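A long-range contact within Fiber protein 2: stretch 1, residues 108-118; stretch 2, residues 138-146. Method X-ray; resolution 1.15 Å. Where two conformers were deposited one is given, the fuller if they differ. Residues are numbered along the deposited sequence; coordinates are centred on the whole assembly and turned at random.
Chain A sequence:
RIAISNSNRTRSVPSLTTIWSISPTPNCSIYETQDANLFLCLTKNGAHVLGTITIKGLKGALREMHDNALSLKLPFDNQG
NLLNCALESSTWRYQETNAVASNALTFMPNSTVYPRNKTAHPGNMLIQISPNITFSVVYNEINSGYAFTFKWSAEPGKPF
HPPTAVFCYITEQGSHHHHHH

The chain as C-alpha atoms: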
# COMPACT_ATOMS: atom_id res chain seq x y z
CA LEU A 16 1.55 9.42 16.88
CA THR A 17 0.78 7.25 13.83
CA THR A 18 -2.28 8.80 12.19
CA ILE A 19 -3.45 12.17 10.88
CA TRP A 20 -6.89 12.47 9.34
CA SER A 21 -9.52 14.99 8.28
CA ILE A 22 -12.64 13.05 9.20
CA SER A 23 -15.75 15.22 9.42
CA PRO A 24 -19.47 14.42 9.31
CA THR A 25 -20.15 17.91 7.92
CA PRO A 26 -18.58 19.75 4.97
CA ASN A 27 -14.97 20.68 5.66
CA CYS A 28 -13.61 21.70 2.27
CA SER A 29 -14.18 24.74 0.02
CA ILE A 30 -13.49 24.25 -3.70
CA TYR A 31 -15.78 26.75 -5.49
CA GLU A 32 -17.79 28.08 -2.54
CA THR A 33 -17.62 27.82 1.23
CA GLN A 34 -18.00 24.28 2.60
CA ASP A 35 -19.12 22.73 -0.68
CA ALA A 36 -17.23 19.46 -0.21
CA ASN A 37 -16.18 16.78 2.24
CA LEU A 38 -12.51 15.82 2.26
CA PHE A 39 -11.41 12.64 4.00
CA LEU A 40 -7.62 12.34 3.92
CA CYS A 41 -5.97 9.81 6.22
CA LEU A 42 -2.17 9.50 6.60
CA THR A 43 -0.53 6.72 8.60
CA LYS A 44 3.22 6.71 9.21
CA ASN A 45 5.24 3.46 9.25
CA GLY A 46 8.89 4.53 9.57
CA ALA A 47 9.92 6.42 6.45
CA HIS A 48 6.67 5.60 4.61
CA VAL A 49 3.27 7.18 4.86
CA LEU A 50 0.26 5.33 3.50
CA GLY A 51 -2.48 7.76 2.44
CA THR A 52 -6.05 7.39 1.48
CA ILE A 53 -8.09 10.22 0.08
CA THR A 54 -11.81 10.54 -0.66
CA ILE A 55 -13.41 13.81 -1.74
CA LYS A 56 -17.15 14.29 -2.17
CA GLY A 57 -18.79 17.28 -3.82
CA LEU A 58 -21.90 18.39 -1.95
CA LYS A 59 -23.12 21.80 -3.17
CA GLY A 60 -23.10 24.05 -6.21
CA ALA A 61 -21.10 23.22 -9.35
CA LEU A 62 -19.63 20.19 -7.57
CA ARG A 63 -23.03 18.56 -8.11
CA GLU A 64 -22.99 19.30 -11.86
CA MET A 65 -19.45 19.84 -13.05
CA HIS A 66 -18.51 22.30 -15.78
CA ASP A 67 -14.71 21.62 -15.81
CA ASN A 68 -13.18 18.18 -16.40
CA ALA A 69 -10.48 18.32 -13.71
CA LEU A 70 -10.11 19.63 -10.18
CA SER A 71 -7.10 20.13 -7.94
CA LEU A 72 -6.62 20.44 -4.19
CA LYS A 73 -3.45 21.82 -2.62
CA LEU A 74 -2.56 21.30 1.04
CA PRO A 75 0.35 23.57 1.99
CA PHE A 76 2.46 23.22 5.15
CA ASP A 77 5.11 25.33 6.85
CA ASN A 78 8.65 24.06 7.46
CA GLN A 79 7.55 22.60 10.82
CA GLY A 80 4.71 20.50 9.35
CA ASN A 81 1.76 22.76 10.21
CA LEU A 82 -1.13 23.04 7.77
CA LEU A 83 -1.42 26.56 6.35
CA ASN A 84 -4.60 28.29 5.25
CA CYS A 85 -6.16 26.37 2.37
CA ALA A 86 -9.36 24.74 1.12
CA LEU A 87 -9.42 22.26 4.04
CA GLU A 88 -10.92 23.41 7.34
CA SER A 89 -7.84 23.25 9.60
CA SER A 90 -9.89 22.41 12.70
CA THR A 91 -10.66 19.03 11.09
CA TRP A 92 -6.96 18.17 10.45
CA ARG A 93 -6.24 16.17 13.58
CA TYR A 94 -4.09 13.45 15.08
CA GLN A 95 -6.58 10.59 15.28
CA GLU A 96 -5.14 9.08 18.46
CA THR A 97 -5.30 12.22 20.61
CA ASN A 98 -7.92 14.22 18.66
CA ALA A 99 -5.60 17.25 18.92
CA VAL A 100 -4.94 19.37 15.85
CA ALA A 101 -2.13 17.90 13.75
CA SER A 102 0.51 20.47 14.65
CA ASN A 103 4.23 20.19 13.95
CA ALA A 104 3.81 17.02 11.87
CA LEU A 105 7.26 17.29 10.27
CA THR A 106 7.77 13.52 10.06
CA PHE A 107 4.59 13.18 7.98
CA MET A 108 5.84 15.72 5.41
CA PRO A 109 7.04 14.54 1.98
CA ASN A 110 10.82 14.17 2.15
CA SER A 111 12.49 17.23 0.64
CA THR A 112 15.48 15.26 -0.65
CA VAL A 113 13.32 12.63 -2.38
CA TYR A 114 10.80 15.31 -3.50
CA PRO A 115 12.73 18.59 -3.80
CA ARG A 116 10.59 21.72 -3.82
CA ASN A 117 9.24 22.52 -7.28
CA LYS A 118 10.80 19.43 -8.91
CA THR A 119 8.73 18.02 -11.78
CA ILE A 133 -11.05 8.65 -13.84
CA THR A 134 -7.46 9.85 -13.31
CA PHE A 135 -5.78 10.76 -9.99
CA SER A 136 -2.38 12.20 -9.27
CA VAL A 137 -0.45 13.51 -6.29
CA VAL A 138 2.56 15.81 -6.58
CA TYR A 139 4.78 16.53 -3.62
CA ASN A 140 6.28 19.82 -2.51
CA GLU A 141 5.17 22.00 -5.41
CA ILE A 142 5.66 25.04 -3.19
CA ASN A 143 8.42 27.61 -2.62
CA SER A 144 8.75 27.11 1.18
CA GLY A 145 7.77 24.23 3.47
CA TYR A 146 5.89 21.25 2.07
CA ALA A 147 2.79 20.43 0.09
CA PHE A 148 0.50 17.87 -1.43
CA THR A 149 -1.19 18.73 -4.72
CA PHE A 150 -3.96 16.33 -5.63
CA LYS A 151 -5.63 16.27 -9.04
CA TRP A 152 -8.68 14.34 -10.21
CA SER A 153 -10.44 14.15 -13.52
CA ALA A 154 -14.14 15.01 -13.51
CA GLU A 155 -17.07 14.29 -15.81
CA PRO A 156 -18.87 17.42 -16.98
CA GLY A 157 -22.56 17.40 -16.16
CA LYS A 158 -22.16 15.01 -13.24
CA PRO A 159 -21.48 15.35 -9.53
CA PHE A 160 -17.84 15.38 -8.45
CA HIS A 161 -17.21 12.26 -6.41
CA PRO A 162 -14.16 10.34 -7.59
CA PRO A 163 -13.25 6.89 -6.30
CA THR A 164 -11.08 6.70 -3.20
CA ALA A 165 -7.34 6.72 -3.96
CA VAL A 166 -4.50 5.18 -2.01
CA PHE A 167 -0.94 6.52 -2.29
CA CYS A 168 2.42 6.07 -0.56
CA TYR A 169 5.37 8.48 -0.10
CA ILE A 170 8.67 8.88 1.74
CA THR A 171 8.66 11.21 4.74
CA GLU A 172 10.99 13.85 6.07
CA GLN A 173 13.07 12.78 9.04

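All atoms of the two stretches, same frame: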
# COMPACT_ATOMS: atom_id res chain seq x y z
N MET A 108 5.69 14.91 6.62
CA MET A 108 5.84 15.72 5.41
C MET A 108 6.59 14.96 4.33
O MET A 108 7.44 14.13 4.65
CB MET A 108 6.60 17.00 5.73
CG MET A 108 5.84 17.91 6.69
SD MET A 108 4.28 18.55 6.06
CE MET A 108 3.06 17.44 6.82
N PRO A 109 6.28 15.22 3.05
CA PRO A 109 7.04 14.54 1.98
C PRO A 109 8.51 14.96 2.04
O PRO A 109 8.84 16.16 2.10
CB PRO A 109 6.34 15.01 0.70
CG PRO A 109 5.01 15.57 1.11
CD PRO A 109 5.22 16.08 2.51
N ASN A 110 9.39 13.96 2.01
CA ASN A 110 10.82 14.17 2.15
C ASN A 110 11.34 15.16 1.11
O ASN A 110 11.07 15.00 -0.09
CB ASN A 110 11.49 12.81 1.97
CG ASN A 110 12.96 12.82 2.29
OD1 ASN A 110 13.76 13.39 1.54
ND2 ASN A 110 13.35 12.19 3.39
N SER A 111 12.06 16.17 1.56
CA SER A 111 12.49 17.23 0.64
C SER A 111 13.76 16.91 -0.12
O SER A 111 14.16 17.69 -0.98
CB SER A 111 12.64 18.55 1.39
OG SER A 111 13.65 18.45 2.37
N THR A 112 14.40 15.79 0.18
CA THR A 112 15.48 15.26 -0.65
C THR A 112 14.90 14.38 -1.76
O THR A 112 15.30 14.49 -2.93
CB THR A 112 16.47 14.45 0.20
OG1 THR A 112 17.07 15.33 1.16
CG2 THR A 112 17.55 13.82 -0.68
N VAL A 113 13.97 13.50 -1.39
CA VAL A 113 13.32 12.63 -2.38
C VAL A 113 12.41 13.45 -3.31
O VAL A 113 12.35 13.17 -4.51
CB VAL A 113 12.54 11.48 -1.68
CG1 VAL A 113 11.78 10.62 -2.68
CG2 VAL A 113 13.49 10.63 -0.86
N TYR A 114 11.71 14.45 -2.75
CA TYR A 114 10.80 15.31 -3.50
C TYR A 114 11.22 16.77 -3.28
O TYR A 114 10.62 17.50 -2.50
CB TYR A 114 9.34 15.11 -3.05
CG TYR A 114 8.94 13.67 -2.83
CD1 TYR A 114 8.66 12.81 -3.89
CD2 TYR A 114 8.83 13.17 -1.54
CE1 TYR A 114 8.28 11.48 -3.66
CE2 TYR A 114 8.45 11.86 -1.30
CZ TYR A 114 8.18 11.02 -2.35
OH TYR A 114 7.83 9.72 -2.07
N PRO A 115 12.28 17.21 -3.98
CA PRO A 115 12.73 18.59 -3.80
C PRO A 115 11.66 19.59 -4.19
O PRO A 115 10.88 19.32 -5.09
CB PRO A 115 13.94 18.70 -4.74
CG PRO A 115 14.42 17.30 -4.87
CD PRO A 115 13.14 16.49 -4.92
N ARG A 116 11.63 20.74 -3.51
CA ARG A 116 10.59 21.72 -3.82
C ARG A 116 10.63 22.10 -5.29
O ARG A 116 11.70 22.38 -5.85
CB ARG A 116 10.71 22.97 -2.94
CG ARG A 116 10.09 22.75 -1.56
CD ARG A 116 10.14 23.98 -0.70
NE ARG A 116 11.49 24.15 -0.20
CZ ARG A 116 11.99 23.55 0.88
NH1 ARG A 116 13.26 23.78 1.19
NH2 ARG A 116 11.26 22.75 1.66
N ASN A 117 9.46 22.10 -5.91
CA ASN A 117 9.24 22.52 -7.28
C ASN A 117 9.88 21.60 -8.32
O ASN A 117 9.96 21.96 -9.48
CB ASN A 117 9.70 23.97 -7.47
CG ASN A 117 8.75 24.94 -6.82
OD1 ASN A 117 7.52 24.80 -6.92
ND2 ASN A 117 9.31 25.92 -6.11
N LYS A 118 10.30 20.39 -7.92
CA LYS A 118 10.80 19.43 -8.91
C LYS A 118 9.62 18.81 -9.64
O LYS A 118 8.59 18.48 -9.03
CB LYS A 118 11.61 18.30 -8.23
CG LYS A 118 12.16 17.24 -9.18
CD LYS A 118 13.21 16.36 -8.50
CE LYS A 118 13.64 15.16 -9.32
NZ LYS A 118 14.03 14.01 -8.44
N VAL A 138 1.22 15.25 -6.44
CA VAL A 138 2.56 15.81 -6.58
C VAL A 138 2.98 16.38 -5.26
O VAL A 138 2.17 17.00 -4.54
CB VAL A 138 2.35 17.04 -7.71
CG1 VAL A 138 3.59 17.94 -7.74
CG2 VAL A 138 1.99 16.41 -9.11
N TYR A 139 4.23 16.15 -4.92
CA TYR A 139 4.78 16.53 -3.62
C TYR A 139 5.63 17.79 -3.70
O TYR A 139 6.45 17.94 -4.61
CB TYR A 139 5.61 15.37 -3.06
CG TYR A 139 4.80 14.09 -2.95
CD1 TYR A 139 3.82 13.95 -1.97
CD2 TYR A 139 4.97 13.05 -3.86
CE1 TYR A 139 3.06 12.78 -1.89
CE2 TYR A 139 4.21 11.88 -3.79
CZ TYR A 139 3.26 11.77 -2.80
OH TYR A 139 2.48 10.62 -2.68
N ASN A 140 5.43 18.66 -2.73
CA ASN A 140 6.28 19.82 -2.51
C ASN A 140 6.36 20.79 -3.68
O ASN A 140 7.40 21.40 -3.91
CB ASN A 140 7.67 19.37 -2.04
CG ASN A 140 7.60 18.65 -0.70
OD1 ASN A 140 6.66 18.84 0.07
ND2 ASN A 140 8.62 17.86 -0.40
N GLU A 141 5.24 20.97 -4.39
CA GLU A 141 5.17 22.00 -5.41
C GLU A 141 4.83 23.31 -4.70
O GLU A 141 3.67 23.76 -4.69
CB GLU A 141 4.12 21.65 -6.45
CG GLU A 141 4.17 22.54 -7.69
CD GLU A 141 3.16 22.09 -8.72
OE1 GLU A 141 3.44 21.12 -9.44
OE2 GLU A 141 2.08 22.72 -8.79
N ILE A 142 5.84 23.90 -4.08
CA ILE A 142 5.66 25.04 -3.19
C ILE A 142 7.04 25.65 -2.98
O ILE A 142 8.04 24.94 -3.05
CB ILE A 142 4.98 24.61 -1.85
CG1 ILE A 142 4.48 25.80 -1.04
CG2 ILE A 142 5.91 23.69 -1.04
CD1 ILE A 142 3.45 25.40 0.01
N ASN A 143 7.11 26.96 -2.73
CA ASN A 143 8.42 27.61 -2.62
C ASN A 143 9.08 27.45 -1.25
O ASN A 143 10.30 27.55 -1.16
CB ASN A 143 8.30 29.09 -2.95
CG ASN A 143 8.02 29.33 -4.41
OD1 ASN A 143 8.42 28.55 -5.28
ND2 ASN A 143 7.34 30.43 -4.70
N SER A 144 8.28 27.23 -0.21
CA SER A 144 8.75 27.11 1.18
C SER A 144 7.98 25.96 1.81
O SER A 144 6.81 25.79 1.46
CB SER A 144 8.46 28.40 1.99
OG SER A 144 9.17 29.52 1.52
N GLY A 145 8.55 25.25 2.76
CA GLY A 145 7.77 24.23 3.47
C GLY A 145 7.48 23.03 2.59
O GLY A 145 8.35 22.56 1.85
N TYR A 146 6.25 22.52 2.70
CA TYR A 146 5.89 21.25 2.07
C TYR A 146 4.50 21.36 1.49
O TYR A 146 3.73 22.26 1.85
CB TYR A 146 5.87 20.14 3.14
CG TYR A 146 7.22 20.00 3.83
CD1 TYR A 146 8.22 19.19 3.29
CD2 TYR A 146 7.51 20.69 5.01
CE1 TYR A 146 9.45 19.07 3.91
CE2 TYR A 146 8.76 20.58 5.62
CZ TYR A 146 9.72 19.77 5.06
OH TYR A 146 10.96 19.66 5.66
O HOH W 1 9.08 17.31 -5.58
O HOH W 2 12.24 21.94 4.49
O HOH W 3 7.16 19.73 -6.94
O HOH W 4 5.84 20.27 -9.41

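Asn140 is the hub of this contact. Its side chain points toward the other stretch, and its amide nitrogen spends both protons on backbone carbonyls there. Asn140 ND2 donates to Tyr114 O at 2.9 Å and to Pro109 O at 3.0 Å, both nearly straight. These two carbonyls flank a compact loop, so one buried carboxamide ties its two ends together. The loop is also braced from within: Tyr114 N donates to Asn110 O at 2.8 Å, and Asn110 OD1 accepts from the backbone nitrogens of Thr112 and Val113.

The backbone of Asn140 contributes as well. Asn117 N donates to Asn140 O at 3.0 Å. Asn117 lies in the type II turn from Pro115 to Lys118 and has positive phi, a conformation asparagine tolerates well. Its side chain reaches onward, and Asn117 ND2 donates to Asn143 OD1 at 2.9 Å.

Arg116 runs along the second stretch. Its CD lies 3.3 Å from Ile142 O, and its NH2 donates to Gly145 O at 2.9 Å, near the guanidinium plane. Gly145 has positive phi, which favours glycine. One water accepts from Arg116 NH2 at 3.1 Å and donates to Tyr146 OH at 2.9 Å. Another bridges Pro115 O and Tyr139 O, at 2.7 and 2.9 Å.

Apolar packing completes the contact. Met108 CB sits over one face of the Tyr146 ring, 3.7 Å from its centroid. The end of the Met108 side chain then leads away. Pro109 CG packs 3.7 Å from Tyr139 CD1, and Pro109 CD lies 4.2 Å from Tyr146 CB, so the compact proline ring touches both tyrosines. The Tyr114 and Tyr139 rings meet obliquely, with planes at 41° and Tyr114 CE1 3.7 Å from Tyr139 CD2. Together the stretches bury 748 Å², counting both sides.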